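Histone-lysine N-methyltransferase, H3 lysine-9 specific SUVH4 (PDB 4QEO) methylates a lysine of the histone H3 tail, a mark of epigenetic repression that sustains DNA methylation at CpNpG and asymmetric sites, and itself binds methylated DNA. Local coordinates at residues L18-K23 with T42-A47; F70-M75 with G79-W84; C292-S297 with K302-A307; V331-P336 with L481-L486. All blocks are in the same frame, centred on the assembly; numbering follows the deposited sequence.

In the fold
Contacts 1 and 2 form one neighbourhood and contacts 3 and 4 another. The centres of contacts 1 and 2 are about 12 Å apart, and the F21 ring joins them, its CZ lying 3.7 Å from CB of A73; both contacts also touch the bound DNA. Contacts 3 and 4, with centres about 16 Å apart, share a zinc ion of the pre-SET cluster, and SG of C306 lies 3.8 Å from SG of C334. Contact 4 then ties that cluster to the sheet of the SET domain, which carries the active site. Contacts 1 and 4 come no closer than about 12 Å at their nearest atoms, and the centres of contacts 2 and 4 are about 35 Å apart.

Contact 1: L18-K23 with T42-A47; sequences LRLFNK and TEMIKA. With nucleotides of chain C.
F21 and M44 mark where helix 10-30 meets helix 36-46, two successive helices joined by a short loop, their CA atoms 6.8 Å apart. Within each segment regular helical bonds fix the backbone. The contact is apolar and is carried by the thioether of M44. With CG anti to its carbonyl carbon (chi1 -62°) and the chain bent twice beyond it, M44 brings SD against the backbone of the other helix, 3.8 Å from F21 N. The same sulfur has CD1 of L20 beside it at 4.1 Å, while CG of M44 sits at the edge of the F21 ring, near its plane. A flexible, unbranched methionine suits such a place, since it can fold onto a helix surface. The F21 ring also packs on A73, E74 and A77 of helix 72-78, and salt bridges from R19 to D490 and from K23 to E326 bind helix 10-30 to the SET and pre-SET parts. Helix 36-46 instead faces the DNA: T42 OG1, also within hydrogen-bonding reach of L38 O of its own helix, lies 2.7 Å from OP1 of DG9 of chain C, and I45 CD1 lies 3.7 Å from O5' of that nucleotide.

Contact 2: F70-M75 with G79-W84; sequences FSRAEM and GFHNHW. With nucleotides of chain B; nucleotides of chain C.
R72 reaches over to the following loop and donates from NH2 to the carbonyl O of H83, a bond of 2.8 Å with an N-H...O angle of 146° that meets the oxygen from above its carbonyl plane. NH1 turns to the DNA and bonds OP1 of DA8 of chain B at 3.0 Å, while a water accepts from NE and N86 O takes a further bond from NH2. Bends at chi2 and chi3 curl the chain so that the carbonyl O of W84 lies over one guanidinium face, 3.5 Å above its centre. The backbone N of R72, in the first turn of a helix N-capped by S71, donates almost straight to OP1 of DT9 of chain B at 3.0 Å. Shortening R72 to an alanine is likely to cost the H83 carbonyl and the DA8 phosphate this shared donor and let the loop shift. Where the helix ends, M75 O receives three weak bonds from the N atoms of G79, F80 and H81, G79 making the turn at positive phi. M75 SD lies 3.9 Å from F80 CD1 in an oblique Met-aromatic contact. W84 presents its ring edge to the bases, CZ3 3.3 Å from N3 of DA8 of chain B. In this SRA domain, one arginine thus couples the shape of the loop to phosphate binding, and the tryptophan meets the purines from their minor-groove side.

Contact 3: C292-S297 with K302-A307; sequences CNCRGS and KKCACA. With ZN (zinc ion), chain H; ZN (zinc ion), chain F.
Zinc coordination joins C292-S297 to K302-A307 within the triangular three-zinc, nine-cysteine cluster of the pre-SET domain, and the two segments supply four of its thiolates. C292 is the bridge: its SG binds the zinc ion of chain H at 2.4 Å and that of chain F at 2.3 Å. C294 and C304 hold the first of these ions, which C298 completes. SG of C306 binds the zinc ion of chain F at 2.1 Å, and C334 and C338 complete that site. In C292, SG stands between the backbone N and the carbonyl carbon (chi1 67°), which aims the sulfur at both metals. The side chains pack closely round the ions, SG of C294 lying 3.5 Å from CB of C304 and SG of C306 lying 3.6 Å from CB of C292. The small A305 fits beside C292. C304 also serves as the N-cap of helix 305-309, its SG receiving a weak bond from A307 N. Cysteine suits these positions because a thiolate can serve two zinc ions at once. Because C292, C298 and C334 each bind two ions, nine thiolates fill the twelve coordination positions of three four-coordinate zinc ions, and the cluster probably carries net negative charge.

Contact 4: V331-P336 with L481-L486; sequences VFECGP and LARVVL. With ZN (zinc ion), chain F; ZN (zinc ion), chain G.
E333 and R483 make this contact between them, burying nearly equal areas, and their salt bridge passes over strand 467-473 of a mixed four-stranded SET-domain sheet to which the pre-SET region adds an edge strand. That edge strand, 331-332, pairs in parallel with strand 467-473, which in turn lies between it and strand 483-488; both side chains touch V472 of the middle strand and meet over it. R483 NH1 donates to E333 OE1 at 3.1 Å with an N-H...O angle of 163°. The oxygen lies in the guanidinium plane, yet NH1 approaches it from above the carboxylate plane, the two flat groups being turned 49° apart. E333 is extended beyond CG (chi2 -174°) and so spans the gap, whereas R483 bends at chi3 and crosses it at about a right angle. Long charged side chains suit the place, since strand 467-473 lies between strand 331-332, which E333 follows, and the strand of R483. Each group has further partners: E333 OE1 and OE2 are hydrogen-bonded by Q350 and S349, and R483 NE forms a second salt bridge with E383 on the strand to its other side. The arginine is thus flanked by two acids, which probably stabilise its charge. A leucine in place of R483 would lose both bridges and is likely to leave the carboxylates of E333 and E383 without this counter-charge. Directly after E333 comes C334, which enters the zinc cluster: its SG binds the zinc ion of chain G at 2.2 Å and that of chain F at 2.5 Å.

Contact 1: L18-K23 with T42-A47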
# COMPACT_ATOMS: atom_id res chain seq x y z
N LEU A 18 -2.09 9.26 2.62
CA LEU A 18 -1.38 8.05 3.04
C LEU A 18 0.01 7.92 2.37
O LEU A 18 0.95 7.45 3.00
CB LEU A 18 -2.23 6.82 2.73
CG LEU A 18 -3.52 6.73 3.58
CD1 LEU A 18 -4.37 5.54 3.18
CD2 LEU A 18 -3.17 6.64 5.04
N ARG A 19 0.13 8.33 1.11
CA ARG A 19 1.46 8.30 0.46
C ARG A 19 2.40 9.31 1.11
O ARG A 19 3.58 9.02 1.35
CB ARG A 19 1.37 8.55 -1.06
CG ARG A 19 0.62 7.48 -1.82
CD ARG A 19 0.46 7.81 -3.29
NE ARG A 19 -0.14 6.69 -4.01
CZ ARG A 19 -0.44 6.70 -5.31
NH1 ARG A 19 -0.17 7.77 -6.04
NH2 ARG A 19 -0.97 5.63 -5.88
N LEU A 20 1.87 10.49 1.43
CA LEU A 20 2.66 11.50 2.11
C LEU A 20 3.15 10.99 3.48
O LEU A 20 4.32 11.15 3.84
CB LEU A 20 1.85 12.79 2.29
CG LEU A 20 2.56 14.14 2.20
CD1 LEU A 20 1.67 15.23 2.74
CD2 LEU A 20 3.92 14.16 2.90
N PHE A 21 2.24 10.38 4.24
CA PHE A 21 2.63 9.80 5.52
C PHE A 21 3.70 8.70 5.35
O PHE A 21 4.64 8.63 6.13
CB PHE A 21 1.44 9.23 6.30
CG PHE A 21 1.85 8.41 7.48
CD1 PHE A 21 2.38 9.02 8.61
CD2 PHE A 21 1.75 7.02 7.45
CE1 PHE A 21 2.77 8.26 9.71
CE2 PHE A 21 2.15 6.26 8.55
CZ PHE A 21 2.66 6.87 9.67
N ASN A 22 3.52 7.83 4.36
CA ASN A 22 4.53 6.80 4.11
C ASN A 22 5.90 7.41 3.85
O ASN A 22 6.93 6.90 4.32
CB ASN A 22 4.16 5.92 2.91
CG ASN A 22 5.19 4.84 2.65
OD1 ASN A 22 5.30 3.87 3.41
ND2 ASN A 22 5.97 5.00 1.58
N LYS A 23 5.91 8.50 3.10
CA LYS A 23 7.16 9.17 2.79
C LYS A 23 7.82 9.69 4.07
O LYS A 23 9.01 9.43 4.32
CB LYS A 23 6.94 10.30 1.78
CG LYS A 23 8.21 11.08 1.41
CD LYS A 23 7.83 12.25 0.50
CE LYS A 23 8.61 13.51 0.81
NZ LYS A 23 9.78 13.62 -0.08
N THR A 42 3.83 13.40 13.51
CA THR A 42 4.28 14.72 13.94
C THR A 42 4.67 15.61 12.75
O THR A 42 4.28 16.78 12.70
CB THR A 42 5.46 14.61 14.91
OG1 THR A 42 5.10 13.73 15.97
CG2 THR A 42 5.81 15.99 15.46
N GLU A 43 5.39 15.05 11.78
CA GLU A 43 5.70 15.78 10.55
C GLU A 43 4.43 16.22 9.82
O GLU A 43 4.34 17.35 9.34
CB GLU A 43 6.58 14.95 9.60
CG GLU A 43 7.95 14.63 10.13
CD GLU A 43 8.75 15.88 10.46
OE1 GLU A 43 8.92 16.76 9.59
OE2 GLU A 43 9.20 15.96 11.62
N MET A 44 3.44 15.33 9.76
CA MET A 44 2.18 15.64 9.07
C MET A 44 1.45 16.79 9.77
O MET A 44 0.87 17.65 9.12
CB MET A 44 1.27 14.41 9.00
CG MET A 44 1.84 13.22 8.22
SD MET A 44 1.73 13.42 6.44
CE MET A 44 -0.05 13.21 6.22
N ILE A 45 1.48 16.78 11.10
CA ILE A 45 0.83 17.84 11.87
C ILE A 45 1.55 19.16 11.64
O ILE A 45 0.92 20.19 11.41
CB ILE A 45 0.78 17.50 13.38
CG1 ILE A 45 -0.06 16.24 13.61
CG2 ILE A 45 0.21 18.67 14.19
CD1 ILE A 45 -0.00 15.70 15.04
N LYS A 46 2.88 19.12 11.68
CA LYS A 46 3.68 20.30 11.39
C LYS A 46 3.32 20.91 10.04
O LYS A 46 3.14 22.11 9.92
CB LYS A 46 5.16 19.92 11.38
CG LYS A 46 5.90 20.27 12.65
CD LYS A 46 7.39 20.20 12.43
CE LYS A 46 7.79 18.82 11.91
NZ LYS A 46 9.06 18.30 12.49
N ALA A 47 3.19 20.06 9.03
CA ALA A 47 2.88 20.51 7.68
C ALA A 47 1.40 20.82 7.42
O ALA A 47 1.02 21.11 6.29
CB ALA A 47 3.37 19.48 6.68
P DG C 9 2.58 15.04 18.66
OP1 DG C 9 2.92 14.25 17.51
OP2 DG C 9 3.25 16.29 18.85
O5' DG C 9 1.03 15.38 18.60
C5' DG C 9 0.04 14.33 18.60
C4' DG C 9 -1.02 14.59 19.65
O4' DG C 9 -0.59 14.11 20.93
C3' DG C 9 -1.36 16.06 19.85
O3' DG C 9 -2.77 16.23 19.80
C2' DG C 9 -0.73 16.40 21.18
C1' DG C 9 -0.87 15.09 21.91
N9 DG C 9 -0.03 14.84 23.07
C8 DG C 9 1.24 15.28 23.30
N7 DG C 9 1.74 14.85 24.43
C5 DG C 9 0.73 14.08 24.97
C6 DG C 9 0.67 13.36 26.19
O6 DG C 9 1.54 13.24 27.05
N1 DG C 9 -0.55 12.73 26.36
C2 DG C 9 -1.59 12.77 25.47
N2 DG C 9 -2.68 12.08 25.80
N3 DG C 9 -1.55 13.44 24.33
C4 DG C 9 -0.37 14.06 24.15

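Contact 2: F70-M75 with G79-W84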
# COMPACT_ATOMS: atom_id res chain seq x y z
N PHE A 70 -2.54 0.23 8.15
CA PHE A 70 -1.38 -0.62 8.46
C PHE A 70 -0.70 -0.24 9.77
O PHE A 70 0.27 -0.88 10.19
CB PHE A 70 -0.41 -0.64 7.25
CG PHE A 70 -0.99 -1.35 6.05
CD1 PHE A 70 -1.96 -0.73 5.28
CD2 PHE A 70 -0.62 -2.63 5.74
CE1 PHE A 70 -2.52 -1.37 4.20
CE2 PHE A 70 -1.18 -3.28 4.66
CZ PHE A 70 -2.13 -2.65 3.89
N SER A 71 -1.25 0.77 10.45
CA SER A 71 -0.73 1.21 11.74
C SER A 71 -1.73 2.16 12.42
O SER A 71 -2.59 2.72 11.74
CB SER A 71 0.61 1.93 11.55
OG SER A 71 0.42 3.21 10.95
N ARG A 72 -1.65 2.32 13.75
CA ARG A 72 -2.46 3.32 14.44
C ARG A 72 -2.09 4.71 13.90
O ARG A 72 -2.96 5.59 13.68
CB ARG A 72 -2.26 3.24 15.98
CG ARG A 72 -2.89 2.00 16.67
CD ARG A 72 -4.47 2.07 16.68
NE ARG A 72 -4.86 3.35 17.26
CZ ARG A 72 -5.26 3.51 18.52
NH1 ARG A 72 -5.41 2.46 19.33
NH2 ARG A 72 -5.54 4.73 18.96
N ALA A 73 -0.80 4.89 13.64
CA ALA A 73 -0.27 6.15 13.12
C ALA A 73 -0.93 6.58 11.81
O ALA A 73 -1.21 7.75 11.63
CB ALA A 73 1.26 6.08 12.96
N GLU A 74 -1.17 5.64 10.90
CA GLU A 74 -1.82 5.96 9.62
C GLU A 74 -3.19 6.60 9.84
O GLU A 74 -3.58 7.58 9.17
CB GLU A 74 -2.01 4.69 8.78
CG GLU A 74 -0.96 4.41 7.77
CD GLU A 74 -1.47 3.50 6.65
OE1 GLU A 74 -0.83 3.46 5.58
OE2 GLU A 74 -2.52 2.85 6.84
N MET A 75 -3.92 6.01 10.80
CA MET A 75 -5.23 6.54 11.20
C MET A 75 -5.11 7.96 11.73
O MET A 75 -5.96 8.81 11.42
CB MET A 75 -5.90 5.62 12.24
CG MET A 75 -6.25 4.27 11.65
SD MET A 75 -7.27 3.25 12.71
CE MET A 75 -6.00 2.45 13.60
N GLY A 79 -6.63 11.54 10.02
CA GLY A 79 -7.59 12.21 10.87
C GLY A 79 -8.78 11.32 11.22
O GLY A 79 -9.77 11.81 11.77
N PHE A 80 -8.66 10.03 10.91
CA PHE A 80 -9.69 9.00 11.17
C PHE A 80 -9.80 8.67 12.67
O PHE A 80 -10.90 8.48 13.21
CB PHE A 80 -9.34 7.74 10.36
CG PHE A 80 -10.28 6.58 10.55
CD1 PHE A 80 -10.07 5.65 11.56
CD2 PHE A 80 -11.37 6.39 9.70
CE1 PHE A 80 -10.94 4.56 11.74
CE2 PHE A 80 -12.24 5.31 9.86
CZ PHE A 80 -12.03 4.40 10.88
N HIS A 81 -8.65 8.55 13.32
CA HIS A 81 -8.58 8.33 14.77
C HIS A 81 -7.33 9.05 15.27
O HIS A 81 -6.21 8.71 14.88
CB HIS A 81 -8.53 6.82 15.07
CG HIS A 81 -8.81 6.47 16.51
ND1 HIS A 81 -10.05 6.05 16.95
CD2 HIS A 81 -7.99 6.46 17.59
CE1 HIS A 81 -9.98 5.80 18.25
NE2 HIS A 81 -8.75 6.04 18.67
N ASN A 82 -7.53 10.04 16.12
CA ASN A 82 -6.51 11.06 16.38
C ASN A 82 -5.57 10.84 17.56
O ASN A 82 -4.75 11.70 17.87
CB ASN A 82 -7.16 12.44 16.46
CG ASN A 82 -7.75 12.87 15.13
OD1 ASN A 82 -7.03 13.37 14.26
ND2 ASN A 82 -9.06 12.63 14.96
N HIS A 83 -5.67 9.69 18.20
CA HIS A 83 -4.71 9.30 19.23
C HIS A 83 -4.02 8.06 18.72
O HIS A 83 -4.66 7.23 18.08
CB HIS A 83 -5.42 8.95 20.54
CG HIS A 83 -6.18 10.08 21.14
ND1 HIS A 83 -7.53 9.99 21.43
CD2 HIS A 83 -5.79 11.31 21.52
CE1 HIS A 83 -7.93 11.13 21.96
NE2 HIS A 83 -6.90 11.95 22.03
N TRP A 84 -2.72 7.94 18.98
CA TRP A 84 -1.99 6.77 18.51
C TRP A 84 -2.14 5.61 19.47
O TRP A 84 -1.91 4.46 19.12
CB TRP A 84 -0.49 7.08 18.24
CG TRP A 84 0.29 7.60 19.44
CD1 TRP A 84 0.46 8.91 19.79
CD2 TRP A 84 1.00 6.83 20.42
NE1 TRP A 84 1.21 9.00 20.94
CE2 TRP A 84 1.57 7.74 21.34
CE3 TRP A 84 1.20 5.45 20.62
CZ2 TRP A 84 2.34 7.32 22.43
CZ3 TRP A 84 1.96 5.04 21.70
CH2 TRP A 84 2.51 5.97 22.60
P DA B 8 -3.91 -0.77 20.52
OP1 DA B 8 -5.00 -0.53 19.61
OP2 DA B 8 -3.08 -1.90 20.32
O5' DA B 8 -3.04 0.54 20.34
C5' DA B 8 -1.72 0.59 20.84
C4' DA B 8 -0.79 1.13 19.78
O4' DA B 8 0.36 1.69 20.43
C3' DA B 8 -0.24 0.06 18.85
O3' DA B 8 0.11 0.66 17.61
C2' DA B 8 0.93 -0.48 19.66
C1' DA B 8 1.37 0.70 20.52
N9 DA B 8 1.58 0.43 21.94
C8 DA B 8 0.92 -0.44 22.76
N7 DA B 8 1.33 -0.40 24.00
C5 DA B 8 2.31 0.57 24.00
C6 DA B 8 3.13 1.09 25.02
N6 DA B 8 3.09 0.69 26.28
N1 DA B 8 4.00 2.07 24.68
C2 DA B 8 4.05 2.47 23.41
N3 DA B 8 3.33 2.06 22.37
C4 DA B 8 2.47 1.10 22.74
P DT B 9 0.54 -0.11 16.33
OP1 DT B 9 0.39 0.75 15.21
OP2 DT B 9 -0.09 -1.39 16.35
O5' DT B 9 2.09 -0.31 16.59
C5' DT B 9 3.00 0.78 16.50
C4' DT B 9 4.35 0.43 17.06
O4' DT B 9 4.29 0.34 18.48
C3' DT B 9 4.95 -0.91 16.60
O3' DT B 9 5.86 -0.68 15.54
C2' DT B 9 5.67 -1.43 17.83
C1' DT B 9 5.41 -0.40 18.91
N1 DT B 9 5.10 -0.93 20.23
C2 DT B 9 5.80 -0.46 21.31
O2 DT B 9 6.72 0.32 21.21
N3 DT B 9 5.40 -0.97 22.51
C4 DT B 9 4.38 -1.86 22.74
O4 DT B 9 4.12 -2.21 23.87
C5 DT B 9 3.66 -2.29 21.56
C7 DT B 9 2.54 -3.27 21.71
C6 DT B 9 4.04 -1.79 20.38
P DG C 7 11.20 7.78 23.57
OP1 DG C 7 12.05 7.47 22.46
OP2 DG C 7 11.35 9.04 24.26
O5' DG C 7 9.70 7.90 23.07
C5' DG C 7 9.18 7.08 22.03
C4' DG C 7 7.72 7.39 21.84
O4' DG C 7 6.98 6.77 22.90
C3' DG C 7 7.37 8.87 21.91
O3' DG C 7 7.41 9.43 20.61
C2' DG C 7 5.98 8.86 22.50
C1' DG C 7 5.91 7.58 23.32
N9 DG C 7 6.03 7.77 24.75
C8 DG C 7 6.85 8.66 25.40
N7 DG C 7 6.75 8.60 26.69
C5 DG C 7 5.82 7.60 26.92
C6 DG C 7 5.30 7.09 28.14
O6 DG C 7 5.57 7.43 29.29
N1 DG C 7 4.37 6.09 27.91
C2 DG C 7 3.98 5.64 26.67
N2 DG C 7 3.07 4.66 26.66
N3 DG C 7 4.46 6.11 25.54
C4 DG C 7 5.36 7.09 25.73
O HOH W 1 -4.92 5.69 15.65

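Contact 3: C292-S297 with K302-A307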
# COMPACT_ATOMS: atom_id res chain seq x y z
N CYS A 292 31.12 1.83 -6.73
CA CYS A 292 31.68 2.28 -5.46
C CYS A 292 32.67 1.27 -4.89
O CYS A 292 32.74 0.13 -5.35
CB CYS A 292 30.55 2.53 -4.46
SG CYS A 292 29.64 1.03 -3.93
N ASN A 293 33.42 1.68 -3.87
CA ASN A 293 34.47 0.81 -3.33
C ASN A 293 34.16 0.26 -1.94
O ASN A 293 35.05 -0.23 -1.25
CB ASN A 293 35.83 1.52 -3.32
CG ASN A 293 35.87 2.68 -2.34
OD1 ASN A 293 35.93 2.49 -1.13
ND2 ASN A 293 35.85 3.90 -2.88
N CYS A 294 32.89 0.35 -1.53
CA CYS A 294 32.50 -0.11 -0.20
C CYS A 294 32.66 -1.62 -0.07
O CYS A 294 32.59 -2.34 -1.06
CB CYS A 294 31.05 0.30 0.08
SG CYS A 294 30.70 2.06 -0.23
N ARG A 295 32.87 -2.10 1.15
CA ARG A 295 32.93 -3.53 1.40
C ARG A 295 31.66 -4.02 2.10
O ARG A 295 31.18 -3.37 3.03
CB ARG A 295 34.14 -3.87 2.26
CG ARG A 295 35.49 -3.67 1.58
CD ARG A 295 36.60 -3.56 2.61
NE ARG A 295 36.39 -4.48 3.73
CZ ARG A 295 37.25 -5.41 4.11
NH1 ARG A 295 38.41 -5.55 3.47
NH2 ARG A 295 36.97 -6.20 5.14
N GLY A 296 31.12 -5.15 1.65
CA GLY A 296 29.98 -5.76 2.30
C GLY A 296 28.65 -5.10 1.96
O GLY A 296 27.90 -5.62 1.13
N SER A 297 28.36 -3.97 2.60
CA SER A 297 27.15 -3.20 2.31
C SER A 297 27.43 -1.70 2.34
O SER A 297 28.30 -1.24 3.08
CB SER A 297 26.03 -3.55 3.29
OG SER A 297 25.56 -4.86 3.07
N LYS A 302 29.11 9.40 2.70
CA LYS A 302 30.38 10.07 2.44
C LYS A 302 31.23 9.23 1.50
O LYS A 302 31.56 9.66 0.40
CB LYS A 302 31.14 10.33 3.74
CG LYS A 302 30.50 11.37 4.65
CD LYS A 302 30.73 12.78 4.11
CE LYS A 302 32.21 13.07 3.94
NZ LYS A 302 32.45 14.25 3.07
N LYS A 303 31.58 8.02 1.93
CA LYS A 303 32.44 7.14 1.15
C LYS A 303 31.83 6.71 -0.19
O LYS A 303 32.45 6.86 -1.24
CB LYS A 303 32.82 5.90 1.97
CG LYS A 303 33.75 6.21 3.14
CD LYS A 303 33.81 5.06 4.14
CE LYS A 303 34.30 5.54 5.50
NZ LYS A 303 35.75 5.89 5.53
N CYS A 304 30.61 6.19 -0.13
CA CYS A 304 29.96 5.57 -1.28
C CYS A 304 29.63 6.51 -2.44
O CYS A 304 28.79 7.39 -2.32
CB CYS A 304 28.68 4.86 -0.86
SG CYS A 304 27.93 3.97 -2.26
N ALA A 305 30.27 6.27 -3.59
CA ALA A 305 30.04 7.03 -4.81
C ALA A 305 28.62 6.88 -5.37
O ALA A 305 28.10 7.77 -6.05
CB ALA A 305 31.05 6.63 -5.87
N CYS A 306 28.00 5.74 -5.10
CA CYS A 306 26.67 5.50 -5.66
C CYS A 306 25.66 6.43 -4.95
O CYS A 306 24.78 7.05 -5.59
CB CYS A 306 26.31 4.01 -5.61
SG CYS A 306 27.59 2.88 -6.39
N ALA A 307 25.83 6.58 -3.65
CA ALA A 307 25.05 7.55 -2.88
C ALA A 307 25.23 8.94 -3.46
O ALA A 307 24.25 9.67 -3.66
CB ALA A 307 25.47 7.54 -1.42
ZN ZN H . 28.95 1.94 -1.87
ZN ZN F . 27.92 1.00 -5.42

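Contact 4: V331-P336 with L481-L486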
# COMPACT_ATOMS: atom_id res chain seq x y z
N VAL A 331 16.95 6.32 -10.07
CA VAL A 331 17.62 5.78 -8.90
C VAL A 331 18.94 5.15 -9.36
O VAL A 331 18.98 4.46 -10.38
CB VAL A 331 16.73 4.72 -8.15
CG1 VAL A 331 17.54 3.91 -7.16
CG2 VAL A 331 15.57 5.40 -7.45
N PHE A 332 20.02 5.43 -8.64
CA PHE A 332 21.33 4.90 -8.98
C PHE A 332 21.72 3.78 -8.02
O PHE A 332 22.13 4.03 -6.89
CB PHE A 332 22.40 5.99 -8.94
CG PHE A 332 22.29 7.00 -10.05
CD1 PHE A 332 22.87 6.76 -11.28
CD2 PHE A 332 21.63 8.20 -9.85
CE1 PHE A 332 22.79 7.70 -12.31
CE2 PHE A 332 21.54 9.14 -10.87
CZ PHE A 332 22.13 8.89 -12.10
N GLU A 333 21.57 2.55 -8.49
CA GLU A 333 21.89 1.40 -7.68
C GLU A 333 23.33 0.97 -7.86
O GLU A 333 23.97 1.25 -8.88
CB GLU A 333 20.96 0.23 -8.02
CG GLU A 333 19.59 0.31 -7.35
CD GLU A 333 18.73 -0.92 -7.59
OE1 GLU A 333 19.17 -1.86 -8.29
OE2 GLU A 333 17.60 -0.95 -7.07
N CYS A 334 23.84 0.27 -6.85
CA CYS A 334 25.11 -0.41 -6.96
C CYS A 334 25.04 -1.44 -8.08
O CYS A 334 23.98 -2.01 -8.37
CB CYS A 334 25.49 -1.06 -5.62
SG CYS A 334 25.89 0.14 -4.28
N GLY A 335 26.18 -1.67 -8.73
CA GLY A 335 26.22 -2.50 -9.92
C GLY A 335 27.33 -3.54 -9.90
O GLY A 335 27.90 -3.83 -8.86
N PRO A 336 27.64 -4.11 -11.08
CA PRO A 336 28.58 -5.21 -11.27
C PRO A 336 30.01 -4.94 -10.76
O PRO A 336 30.69 -5.87 -10.32
CB PRO A 336 28.59 -5.38 -12.80
CG PRO A 336 27.22 -4.93 -13.22
CD PRO A 336 26.93 -3.75 -12.32
N LEU A 481 18.63 3.58 -21.76
CA LEU A 481 18.56 2.14 -21.54
C LEU A 481 18.39 1.81 -20.07
O LEU A 481 18.86 0.77 -19.61
CB LEU A 481 19.84 1.46 -22.05
CG LEU A 481 19.94 1.06 -23.51
CD1 LEU A 481 18.58 0.71 -24.07
CD2 LEU A 481 20.62 2.14 -24.31
N ALA A 482 17.74 2.70 -19.32
CA ALA A 482 17.52 2.46 -17.89
C ALA A 482 16.72 1.19 -17.65
O ALA A 482 15.94 0.75 -18.50
CB ALA A 482 16.83 3.64 -17.25
N ARG A 483 16.94 0.58 -16.49
CA ARG A 483 16.08 -0.48 -16.01
C ARG A 483 14.74 0.11 -15.60
O ARG A 483 14.67 1.19 -15.01
CB ARG A 483 16.76 -1.23 -14.85
CG ARG A 483 17.99 -2.02 -15.31
CD ARG A 483 18.77 -2.62 -14.16
NE ARG A 483 17.89 -3.34 -13.26
CZ ARG A 483 17.87 -3.19 -11.94
NH1 ARG A 483 18.69 -2.33 -11.32
NH2 ARG A 483 17.01 -3.89 -11.23
N VAL A 484 13.66 -0.59 -15.93
CA VAL A 484 12.32 -0.13 -15.62
C VAL A 484 11.76 -1.00 -14.51
O VAL A 484 11.54 -2.19 -14.71
CB VAL A 484 11.40 -0.25 -16.85
CG1 VAL A 484 9.96 0.12 -16.49
CG2 VAL A 484 11.93 0.63 -17.97
N VAL A 485 11.55 -0.41 -13.33
CA VAL A 485 11.16 -1.20 -12.16
C VAL A 485 9.83 -0.74 -11.53
O VAL A 485 9.61 0.43 -11.26
CB VAL A 485 12.28 -1.19 -11.08
CG1 VAL A 485 11.89 -2.06 -9.90
CG2 VAL A 485 13.61 -1.69 -11.67
N LEU A 486 8.94 -1.69 -11.31
CA LEU A 486 7.65 -1.44 -10.68
C LEU A 486 7.78 -1.57 -9.17
O LEU A 486 8.19 -2.64 -8.64
CB LEU A 486 6.60 -2.41 -11.21
CG LEU A 486 6.28 -2.21 -12.70
CD1 LEU A 486 5.42 -3.35 -13.24
CD2 LEU A 486 5.59 -0.88 -12.92
ZN ZN F . 27.92 1.00 -5.42
ZN ZN G . 26.39 -1.14 -2.53